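Local coordinates for thiamin pyrophosphokinase family protein (Enterococcus faecalis, PDB 3MEL) that probably catalyses the transfer of a diphosphate group from ATP to thiamine, and binds thiamine diphosphate and magnesium, at residues S2-V7 with Y25-D30; S13-I18 with T97-T102; V124-R129 with Q138-G143; L156-L161 with G204-I209. All blocks are in the same frame, centred on the assembly; numbering follows the deposited sequence.

Contact 1 of 4, residues S2-V7 with Y25-D30; sequences SRVLLV and YFVGID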
# COMPACT_ATOMS: atom_id res chain seq x y z
N SER A 2 9.82 -23.52 -12.11
CA SER A 2 10.91 -22.99 -11.30
C SER A 2 10.40 -21.88 -10.40
O SER A 2 9.55 -21.10 -10.80
CB SER A 2 12.03 -22.48 -12.21
OG SER A 2 11.48 -21.88 -13.37
N ARG A 3 10.91 -21.79 -9.19
CA ARG A 3 10.56 -20.67 -8.34
C ARG A 3 11.80 -19.98 -7.80
O ARG A 3 12.79 -20.64 -7.50
CB ARG A 3 9.69 -21.14 -7.19
CG ARG A 3 8.41 -21.75 -7.65
CD ARG A 3 7.56 -22.13 -6.46
NE ARG A 3 6.37 -22.85 -6.89
CZ ARG A 3 6.26 -24.17 -6.88
NH1 ARG A 3 7.27 -24.92 -6.45
NH2 ARG A 3 5.14 -24.74 -7.30
N VAL A 4 11.75 -18.66 -7.70
CA VAL A 4 12.86 -17.94 -7.09
C VAL A 4 12.35 -17.15 -5.92
O VAL A 4 11.28 -16.58 -6.00
CB VAL A 4 13.52 -17.00 -8.08
CG1 VAL A 4 14.72 -16.33 -7.42
CG2 VAL A 4 13.93 -17.75 -9.36
N LEU A 5 13.10 -17.12 -4.84
CA LEU A 5 12.69 -16.37 -3.65
C LEU A 5 13.58 -15.17 -3.36
O LEU A 5 14.78 -15.33 -3.22
CB LEU A 5 12.71 -17.28 -2.43
CG LEU A 5 12.32 -16.58 -1.13
CD1 LEU A 5 10.83 -16.33 -1.11
CD2 LEU A 5 12.73 -17.39 0.06
N LEU A 6 13.00 -13.97 -3.26
CA LEU A 6 13.78 -12.74 -3.00
C LEU A 6 13.49 -12.15 -1.62
O LEU A 6 12.35 -12.14 -1.19
CB LEU A 6 13.52 -11.70 -4.09
CG LEU A 6 13.77 -12.13 -5.53
CD1 LEU A 6 12.61 -13.00 -6.01
CD2 LEU A 6 13.97 -10.96 -6.46
N VAL A 7 14.51 -11.66 -0.92
CA VAL A 7 14.34 -11.21 0.46
C VAL A 7 14.81 -9.76 0.71
O VAL A 7 16.00 -9.48 0.80
CB VAL A 7 15.03 -12.17 1.45
CG1 VAL A 7 14.68 -11.82 2.87
CG2 VAL A 7 14.65 -13.62 1.13
N TYR A 25 16.43 -21.09 -6.02
CA TYR A 25 17.37 -19.99 -6.08
C TYR A 25 16.97 -18.98 -5.02
O TYR A 25 15.81 -18.57 -4.97
CB TYR A 25 17.33 -19.35 -7.47
CG TYR A 25 18.51 -18.46 -7.82
CD1 TYR A 25 19.79 -18.99 -7.94
CD2 TYR A 25 18.34 -17.09 -8.04
CE1 TYR A 25 20.87 -18.18 -8.26
CE2 TYR A 25 19.41 -16.28 -8.38
CZ TYR A 25 20.67 -16.83 -8.48
OH TYR A 25 21.75 -16.05 -8.81
N PHE A 26 17.91 -18.58 -4.17
CA PHE A 26 17.60 -17.64 -3.10
C PHE A 26 18.36 -16.33 -3.28
O PHE A 26 19.57 -16.32 -3.46
CB PHE A 26 17.93 -18.24 -1.73
CG PHE A 26 17.06 -19.41 -1.37
CD1 PHE A 26 16.24 -19.36 -0.25
CD2 PHE A 26 17.06 -20.57 -2.13
CE1 PHE A 26 15.45 -20.45 0.11
CE2 PHE A 26 16.27 -21.65 -1.78
CZ PHE A 26 15.45 -21.58 -0.66
N VAL A 27 17.61 -15.22 -3.23
CA VAL A 27 18.13 -13.89 -3.53
C VAL A 27 17.98 -12.97 -2.33
O VAL A 27 16.89 -12.76 -1.84
CB VAL A 27 17.40 -13.28 -4.73
CG1 VAL A 27 18.04 -11.95 -5.13
CG2 VAL A 27 17.42 -14.22 -5.89
N GLY A 28 19.10 -12.42 -1.86
CA GLY A 28 19.09 -11.48 -0.77
C GLY A 28 19.10 -10.07 -1.34
O GLY A 28 19.74 -9.81 -2.36
N ILE A 29 18.39 -9.17 -0.69
CA ILE A 29 18.40 -7.77 -1.09
C ILE A 29 18.85 -6.94 0.09
O ILE A 29 18.18 -6.89 1.12
CB ILE A 29 17.00 -7.32 -1.54
CG1 ILE A 29 16.49 -8.24 -2.66
CG2 ILE A 29 17.04 -5.90 -1.98
CD1 ILE A 29 15.07 -7.96 -3.10
N ASP A 30 20.02 -6.32 -0.03
CA ASP A 30 20.56 -5.52 1.05
C ASP A 30 20.52 -6.31 2.35
O ASP A 30 21.08 -7.40 2.45
CB ASP A 30 19.76 -4.22 1.23
CG ASP A 30 20.51 -2.99 0.77
OD1 ASP A 30 21.44 -3.13 -0.05
OD2 ASP A 30 20.16 -1.88 1.20
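The strand carrying V4, L5, L6 and V7 runs parallel to the strand carrying V27, G28 and I29, their axes 17° apart. The backbones exchange bonds in the staggered manner of parallel strands. L5 gives its N-H to Y25 O and takes one at its own O from V27 N (2.8 Å), and V7 likewise gives to V27 O and receives I29 N at V7 O (2.8 Å). Between these bonds L6 CA adds a CA-H...O contact to V27 O, the same oxygen that V7 N uses.

I29 lies beside the end of strand 3-7. Its CB sits 3.3 Å from V7 O, and CG1, anti to the carbonyl carbon (chi1 -56°), stays beside the same oxygen at 3.7 Å. CD1 then continues the chain to L6 CB, 4.2 Å away. On the face holding V4, L6 and V27, V4 CG1 touches V27 CG2 (3.8 Å) and also meets the edge of the Y25 ring, near its plane, at CD2. L6 CG rests against V27 CB (3.9 Å), the two side chains lying side by side. On the other face L5 CD2 approaches F26 CD1 at 4.0 Å.

I29 also reaches D79, T80 and the bound thiamine diphosphate. D30, which follows the strand directly, ligates magnesium, and its OD1 accepts the backbone N-H of F50. This is the parallel core of an alpha/beta catalytic domain, with the metal site at the carboxyl end of a central strand.

Contact 2 of 4, residues S13-I18 with T97-T102; sequences SDWPTI and TIIGAT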
# COMPACT_ATOMS: atom_id res chain seq x y z
N SER A 13 9.73 -11.39 10.94
CA SER A 13 8.52 -11.68 11.71
C SER A 13 7.28 -11.57 10.84
O SER A 13 6.26 -12.19 11.13
CB SER A 13 8.39 -10.71 12.89
OG SER A 13 9.42 -10.92 13.83
N ASP A 14 7.37 -10.78 9.77
CA ASP A 14 6.22 -10.52 8.92
C ASP A 14 6.32 -11.29 7.63
O ASP A 14 5.59 -11.00 6.68
CB ASP A 14 6.10 -9.04 8.60
CG ASP A 14 6.02 -8.19 9.83
OD1 ASP A 14 5.53 -8.69 10.87
OD2 ASP A 14 6.47 -7.03 9.76
N TRP A 15 7.24 -12.26 7.61
CA TRP A 15 7.39 -13.15 6.48
C TRP A 15 6.17 -14.06 6.34
O TRP A 15 5.48 -14.35 7.32
CB TRP A 15 8.63 -14.02 6.66
CG TRP A 15 9.95 -13.42 6.23
CD1 TRP A 15 10.16 -12.19 5.66
CD2 TRP A 15 11.23 -14.04 6.32
NE1 TRP A 15 11.50 -12.01 5.40
CE2 TRP A 15 12.18 -13.14 5.80
CE3 TRP A 15 11.67 -15.28 6.80
CZ2 TRP A 15 13.54 -13.44 5.75
CZ3 TRP A 15 13.02 -15.57 6.75
CH2 TRP A 15 13.94 -14.65 6.23
N PRO A 16 5.90 -14.52 5.12
CA PRO A 16 4.92 -15.59 5.00
C PRO A 16 5.60 -16.84 5.53
O PRO A 16 6.82 -16.87 5.71
CB PRO A 16 4.74 -15.73 3.48
CG PRO A 16 5.62 -14.72 2.85
CD PRO A 16 6.61 -14.28 3.85
N THR A 17 4.82 -17.88 5.78
CA THR A 17 5.41 -19.16 6.05
C THR A 17 6.09 -19.56 4.76
O THR A 17 5.46 -19.59 3.71
CB THR A 17 4.36 -20.20 6.47
OG1 THR A 17 4.26 -20.20 7.89
CG2 THR A 17 4.77 -21.57 6.00
N ILE A 18 7.38 -19.85 4.85
CA ILE A 18 8.15 -20.29 3.69
C ILE A 18 8.53 -21.80 3.73
O ILE A 18 8.90 -22.35 4.77
CB ILE A 18 9.41 -19.40 3.50
CG1 ILE A 18 10.38 -20.04 2.51
CG2 ILE A 18 10.14 -19.15 4.82
CD1 ILE A 18 11.79 -19.56 2.69
N THR A 97 9.00 -14.65 -6.09
CA THR A 97 8.30 -14.38 -4.85
C THR A 97 9.12 -13.40 -4.05
O THR A 97 10.27 -13.67 -3.69
CB THR A 97 8.11 -15.67 -4.04
OG1 THR A 97 7.36 -16.62 -4.81
CG2 THR A 97 7.41 -15.39 -2.73
N ILE A 98 8.54 -12.25 -3.77
CA ILE A 98 9.26 -11.23 -3.02
C ILE A 98 8.73 -11.10 -1.62
O ILE A 98 7.61 -10.66 -1.42
CB ILE A 98 9.18 -9.87 -3.72
CG1 ILE A 98 9.71 -9.97 -5.15
CG2 ILE A 98 9.98 -8.83 -2.94
CD1 ILE A 98 9.81 -8.62 -5.85
N ILE A 99 9.52 -11.50 -0.65
CA ILE A 99 9.14 -11.29 0.73
C ILE A 99 10.05 -10.27 1.42
O ILE A 99 11.14 -9.95 0.93
CB ILE A 99 9.12 -12.60 1.53
CG1 ILE A 99 10.54 -13.10 1.78
CG2 ILE A 99 8.27 -13.64 0.79
CD1 ILE A 99 10.65 -14.18 2.82
N GLY A 100 9.59 -9.73 2.55
CA GLY A 100 10.37 -8.83 3.37
C GLY A 100 10.30 -7.43 2.86
O GLY A 100 11.05 -6.58 3.31
N ALA A 101 9.42 -7.18 1.89
CA ALA A 101 9.20 -5.82 1.40
C ALA A 101 8.17 -5.16 2.30
O ALA A 101 7.14 -4.67 1.81
CB ALA A 101 8.74 -5.83 -0.05
N THR A 102 8.48 -5.14 3.60
CA THR A 102 7.53 -4.80 4.67
C THR A 102 8.01 -3.62 5.54
O THR A 102 7.38 -3.27 6.54
CB THR A 102 7.20 -6.05 5.58
OG1 THR A 102 8.38 -6.53 6.25
CG2 THR A 102 6.60 -7.18 4.76
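Where strand 95-99 ends and the chain turns away, its last residue, I99, is overlaid by W15 and P16 of the long loop joining strands 3-7 and 26-29, so that the loop covers the carboxyl end of one of the parallel strands. The contact is apolar in its centre. I99 sends CD1 against one face of the W15 indole, 3.3 Å from the centroid of the five-membered ring and 2° off its normal, a CH-pi contact that meets the pyrrole part nearly head-on. The two side chains cross at about a right angle.

The branching of I99 lets one residue serve two partners. CG1 stands between the backbone N and the carbonyl carbon (chi1 72°); CD1, extended beyond it, meets the indole. CG2, anti to the carbonyl carbon, faces the proline: CG2 lies 3.5 Å from P16 CG and equally near its CD.

G100 comes to the indole differently, its CA near the ring plane at the edge, 3.9 Å from W15 NE1. After it the chain makes an inverse gamma turn centred on A101, with a weak bond from T102 N to G100 O. This turn brings T102 toward the loop, where its OG1 lies 4.0 Å from D14 OD2.

The loop has further partners: D14 bonds through its backbone to R133, and P16 touches C131 of strand 128-131. W15 meanwhile leans on V7 of strand 3-7, so the indole and proline lie at the carboxyl ends of three adjacent strands, 3-7, 95-99 and 128-131.

Contact 3 of 4, residues V124-R129 with Q138-G143; sequences VLRQIR and QYYAPG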
# COMPACT_ATOMS: atom_id res chain seq x y z
N VAL A 124 6.42 -10.37 -17.80
CA VAL A 124 6.36 -11.41 -16.79
C VAL A 124 5.49 -11.05 -15.56
O VAL A 124 5.84 -11.43 -14.44
CB VAL A 124 7.78 -11.84 -16.32
CG1 VAL A 124 8.60 -12.37 -17.49
CG2 VAL A 124 8.51 -10.69 -15.64
N LEU A 125 4.37 -10.35 -15.75
CA LEU A 125 3.53 -9.98 -14.61
C LEU A 125 2.93 -11.19 -13.93
O LEU A 125 2.71 -11.22 -12.72
CB LEU A 125 2.41 -9.03 -15.02
CG LEU A 125 1.40 -9.43 -16.09
CD1 LEU A 125 0.25 -10.19 -15.52
CD2 LEU A 125 0.90 -8.16 -16.73
N ARG A 126 2.64 -12.19 -14.74
CA ARG A 126 2.07 -13.44 -14.29
C ARG A 126 3.09 -14.18 -13.42
O ARG A 126 2.75 -15.11 -12.70
CB ARG A 126 1.71 -14.24 -15.53
CG ARG A 126 0.39 -14.99 -15.50
CD ARG A 126 -0.77 -14.13 -15.09
NE ARG A 126 -0.87 -14.00 -13.64
CZ ARG A 126 -1.08 -15.01 -12.80
NH1 ARG A 126 -1.16 -14.76 -11.50
NH2 ARG A 126 -1.21 -16.25 -13.25
N GLN A 127 4.34 -13.73 -13.45
CA GLN A 127 5.42 -14.41 -12.74
C GLN A 127 5.80 -13.77 -11.40
O GLN A 127 6.61 -14.33 -10.67
CB GLN A 127 6.67 -14.47 -13.63
CG GLN A 127 6.53 -15.35 -14.85
CD GLN A 127 7.81 -15.49 -15.62
OE1 GLN A 127 8.89 -15.58 -15.04
NE2 GLN A 127 7.71 -15.50 -16.93
N ILE A 128 5.23 -12.62 -11.09
CA ILE A 128 5.68 -11.80 -9.97
C ILE A 128 4.69 -11.94 -8.81
O ILE A 128 3.48 -11.78 -8.99
CB ILE A 128 5.86 -10.30 -10.47
CG1 ILE A 128 7.07 -10.20 -11.41
CG2 ILE A 128 6.00 -9.31 -9.32
CD1 ILE A 128 6.98 -9.10 -12.42
N ARG A 129 5.21 -12.26 -7.62
CA ARG A 129 4.38 -12.38 -6.42
C ARG A 129 5.04 -11.65 -5.27
O ARG A 129 6.26 -11.73 -5.11
CB ARG A 129 4.23 -13.85 -5.99
CG ARG A 129 2.90 -14.48 -6.30
CD ARG A 129 2.76 -14.73 -7.79
NE ARG A 129 2.26 -16.06 -8.10
CZ ARG A 129 2.09 -16.51 -9.34
NH1 ARG A 129 2.36 -15.71 -10.37
NH2 ARG A 129 1.65 -17.75 -9.57
N GLN A 138 -0.91 -11.24 -6.46
CA GLN A 138 -0.66 -11.77 -7.80
C GLN A 138 -1.14 -10.77 -8.83
O GLN A 138 -2.11 -10.06 -8.58
CB GLN A 138 -1.42 -13.08 -8.00
CG GLN A 138 -0.61 -14.33 -7.75
CD GLN A 138 -1.23 -15.56 -8.41
OE1 GLN A 138 -2.26 -16.07 -7.95
NE2 GLN A 138 -0.61 -16.03 -9.48
N TYR A 139 -0.49 -10.71 -9.99
CA TYR A 139 -0.89 -9.74 -11.01
C TYR A 139 -1.52 -10.38 -12.23
O TYR A 139 -1.14 -11.47 -12.64
CB TYR A 139 0.29 -8.85 -11.44
CG TYR A 139 0.82 -8.02 -10.30
CD1 TYR A 139 0.24 -6.81 -9.95
CD2 TYR A 139 1.90 -8.46 -9.56
CE1 TYR A 139 0.73 -6.06 -8.90
CE2 TYR A 139 2.39 -7.72 -8.51
CZ TYR A 139 1.80 -6.53 -8.19
OH TYR A 139 2.31 -5.84 -7.14
N TYR A 140 -2.50 -9.68 -12.80
CA TYR A 140 -3.19 -10.18 -13.99
C TYR A 140 -3.39 -9.11 -15.06
O TYR A 140 -3.80 -7.99 -14.76
CB TYR A 140 -4.54 -10.75 -13.61
CG TYR A 140 -4.46 -12.03 -12.82
CD1 TYR A 140 -4.36 -13.25 -13.46
CD2 TYR A 140 -4.48 -12.02 -11.44
CE1 TYR A 140 -4.28 -14.41 -12.74
CE2 TYR A 140 -4.39 -13.18 -10.71
CZ TYR A 140 -4.30 -14.37 -11.37
OH TYR A 140 -4.23 -15.54 -10.63
N ALA A 141 -3.10 -9.46 -16.30
CA ALA A 141 -3.52 -8.67 -17.43
C ALA A 141 -4.85 -9.25 -17.91
O ALA A 141 -5.24 -10.31 -17.46
CB ALA A 141 -2.50 -8.73 -18.52
N PRO A 142 -5.55 -8.55 -18.82
CA PRO A 142 -6.88 -8.98 -19.28
C PRO A 142 -6.92 -10.44 -19.74
O PRO A 142 -6.17 -10.85 -20.62
CB PRO A 142 -7.13 -8.08 -20.48
CG PRO A 142 -6.40 -6.85 -20.18
CD PRO A 142 -5.14 -7.30 -19.49
N GLY A 143 -7.83 -11.20 -19.14
CA GLY A 143 -8.03 -12.57 -19.56
C GLY A 143 -9.17 -13.17 -18.76
O GLY A 143 -10.02 -12.45 -18.25
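R126 lays its guanidinium flat on the ring of Y140, the planes 13° apart and the centres 3.8 Å from each other. The stack is displaced and the cation-pi contact off-centre, with Y140 CE1 under the middle of the guanidinium. The arginine chain bends to get there, chi2 of 51° and chi3 of -83° turning CD and then NE toward 138-143. In the same pose NE, at the edge of the guanidinium, gives a bond of 2.7 Å to Y139 O, close to the guanidinium plane. One group is thus gripped both at its face and at its edge.

Y139 is turned the other way, toward L125 and I128. I128 CG2 reaches Y139 CE2 at 4.0 Å, crossing obliquely, while the carbonyl oxygens of L125 and I128 lie near the ring plane at its edge. L125 sets its CD1 beside Y139 O (3.4 Å) and its CD2 against A141 CB (3.9 Å). R129 and Q138 run side by side, but their tips are too close in the model to be relied on; the charge of R129 is met by a salt bridge to E95.

The 3-10 turn 125-127 leads into strand 128-131, which forms a hairpin with strand 135-140; the contact lies at its open end. R129 bonds through its backbone to M96 and I98 of strand 95-99, while Y140 bonds to I206 of strand 206-211 and meets F199 edge-to-face.

Contact 4 of 4, residues L156-L161 with G204-I209; sequences LAYCCL and GMIAVI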
# COMPACT_ATOMS: atom_id res chain seq x y z
N LEU A 156 -10.44 -12.28 -0.10
CA LEU A 156 -10.08 -12.17 -1.50
C LEU A 156 -10.34 -10.74 -1.97
O LEU A 156 -11.29 -10.09 -1.54
CB LEU A 156 -10.89 -13.17 -2.33
CG LEU A 156 -10.77 -13.19 -3.86
CD1 LEU A 156 -9.34 -13.45 -4.35
CD2 LEU A 156 -11.76 -14.18 -4.46
N ALA A 157 -9.50 -10.21 -2.85
CA ALA A 157 -9.66 -8.83 -3.26
C ALA A 157 -9.28 -8.66 -4.71
O ALA A 157 -8.31 -9.24 -5.20
CB ALA A 157 -8.84 -7.94 -2.40
N TYR A 158 -10.09 -7.88 -5.42
CA TYR A 158 -9.72 -7.46 -6.75
C TYR A 158 -9.40 -5.98 -6.72
O TYR A 158 -10.29 -5.12 -6.62
CB TYR A 158 -10.80 -7.80 -7.76
CG TYR A 158 -11.01 -9.29 -7.89
CD1 TYR A 158 -10.33 -10.03 -8.84
CD2 TYR A 158 -11.88 -9.96 -7.04
CE1 TYR A 158 -10.51 -11.40 -8.95
CE2 TYR A 158 -12.07 -11.30 -7.13
CZ TYR A 158 -11.39 -12.03 -8.09
OH TYR A 158 -11.59 -13.38 -8.17
N CYS A 159 -8.11 -5.69 -6.75
CA CYS A 159 -7.60 -4.34 -6.69
C CYS A 159 -7.26 -3.91 -8.10
O CYS A 159 -6.33 -4.43 -8.70
CB CYS A 159 -6.38 -4.32 -5.79
SG CYS A 159 -6.76 -4.87 -4.12
N CYS A 160 -8.07 -3.03 -8.67
CA CYS A 160 -7.84 -2.56 -10.03
C CYS A 160 -6.84 -1.42 -10.00
O CYS A 160 -7.14 -0.33 -9.50
CB CYS A 160 -9.15 -2.08 -10.64
SG CYS A 160 -10.42 -3.35 -10.64
N LEU A 161 -5.65 -1.66 -10.53
CA LEU A 161 -4.60 -0.67 -10.45
C LEU A 161 -4.84 0.46 -11.45
O LEU A 161 -4.33 1.59 -11.30
CB LEU A 161 -3.24 -1.33 -10.66
CG LEU A 161 -2.96 -2.44 -9.65
CD1 LEU A 161 -1.65 -3.13 -9.99
CD2 LEU A 161 -2.97 -1.88 -8.22
N GLY A 204 -6.92 -3.26 -18.73
CA GLY A 204 -6.39 -2.76 -17.47
C GLY A 204 -5.53 -3.77 -16.76
O GLY A 204 -5.12 -4.77 -17.33
N MSE A 205 -5.23 -3.51 -15.49
CA MSE A 205 -4.47 -4.47 -14.74
C MSE A 205 -4.96 -4.60 -13.33
O MSE A 205 -5.23 -3.61 -12.66
CB MSE A 205 -2.99 -4.15 -14.75
CG MSE A 205 -2.15 -5.36 -15.13
SE MSE A 205 -0.31 -5.16 -14.59
CE MSE A 205 -0.56 -4.65 -12.73
N ILE A 206 -5.09 -5.84 -12.88
CA ILE A 206 -5.60 -6.11 -11.55
C ILE A 206 -4.57 -6.85 -10.71
O ILE A 206 -3.76 -7.65 -11.21
CB ILE A 206 -6.91 -6.92 -11.58
CG1 ILE A 206 -7.90 -6.28 -12.56
CG2 ILE A 206 -7.52 -7.00 -10.19
CD1 ILE A 206 -9.11 -7.12 -12.83
N ALA A 207 -4.61 -6.54 -9.43
CA ALA A 207 -3.77 -7.21 -8.47
C ALA A 207 -4.71 -8.03 -7.63
O ALA A 207 -5.46 -7.49 -6.82
CB ALA A 207 -3.03 -6.18 -7.60
N VAL A 208 -4.70 -9.34 -7.82
CA VAL A 208 -5.52 -10.16 -6.97
C VAL A 208 -4.79 -10.27 -5.64
O VAL A 208 -3.59 -10.59 -5.61
CB VAL A 208 -5.75 -11.53 -7.60
CG1 VAL A 208 -6.39 -12.48 -6.60
CG2 VAL A 208 -6.61 -11.38 -8.84
N ILE A 209 -5.48 -9.97 -4.55
CA ILE A 209 -4.87 -10.03 -3.22
C ILE A 209 -5.62 -10.94 -2.26
O ILE A 209 -6.82 -10.79 -2.10
CB ILE A 209 -4.73 -8.63 -2.57
CG1 ILE A 209 -3.75 -7.75 -3.35
CG2 ILE A 209 -4.29 -8.74 -1.12
CD1 ILE A 209 -3.61 -6.36 -2.79
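A157 and I209, and C159 and A207, form the two hydrogen-bonded pairs of this antiparallel arrangement. I209 N gives to A157 O at 3.0 Å and A207 N to C159 O at 2.8 Å. C159 N returns a bond to A207 O, whereas A157 N to I209 O is weak, bent to 117° at the hydrogen. Beyond the strand L161 N still reaches M205 O at 2.9 Å, while N of M205, a selenomethionine, is taken by the hydroxyl of T162. A157 O and C159 O also receive CA-H contacts, from V208 and I206.

Apolar groups line both faces. C159 SG meets I209 CD1 (3.7 Å) on one; on the other Y158 CE1 touches V208 CG2 (3.9 Å).

The backbones of L156, Y158 and C160 bond outward to strand 185-190, and strand 206-211 adjoins strand 135-140 on its other side, which places this pair inside the large sheet. Strands 167-170 and 196-200 pack over Y158 and I206, while A157, C159, L161 and I209 lie against D107, W114 and I106 of the second subunit.

From the N terminus, contact 1 closes a 17-residue loop without helix or strand, joining strands 3-7 and 26-29. Segment 13-18 lies within that loop but finds its partner at 97-102, so contacts 1 and 2 cross, and contact 2 spans most of the catalytic alpha/beta part. L6 bonds to T97 and probably to I99. Contact 3 follows in series; R129 bonds to I98, adding the last parallel strand, and the hairpin then turns the sheet antiparallel. Contact 4 closes a 42-residue excursion through strands 167-170 and 196-200 of the three-stranded sheet and the edge strand 185-190, and joins contact 3 through Y140 with I206 and Q138 with V208. One mixed sheet therefore runs through all four.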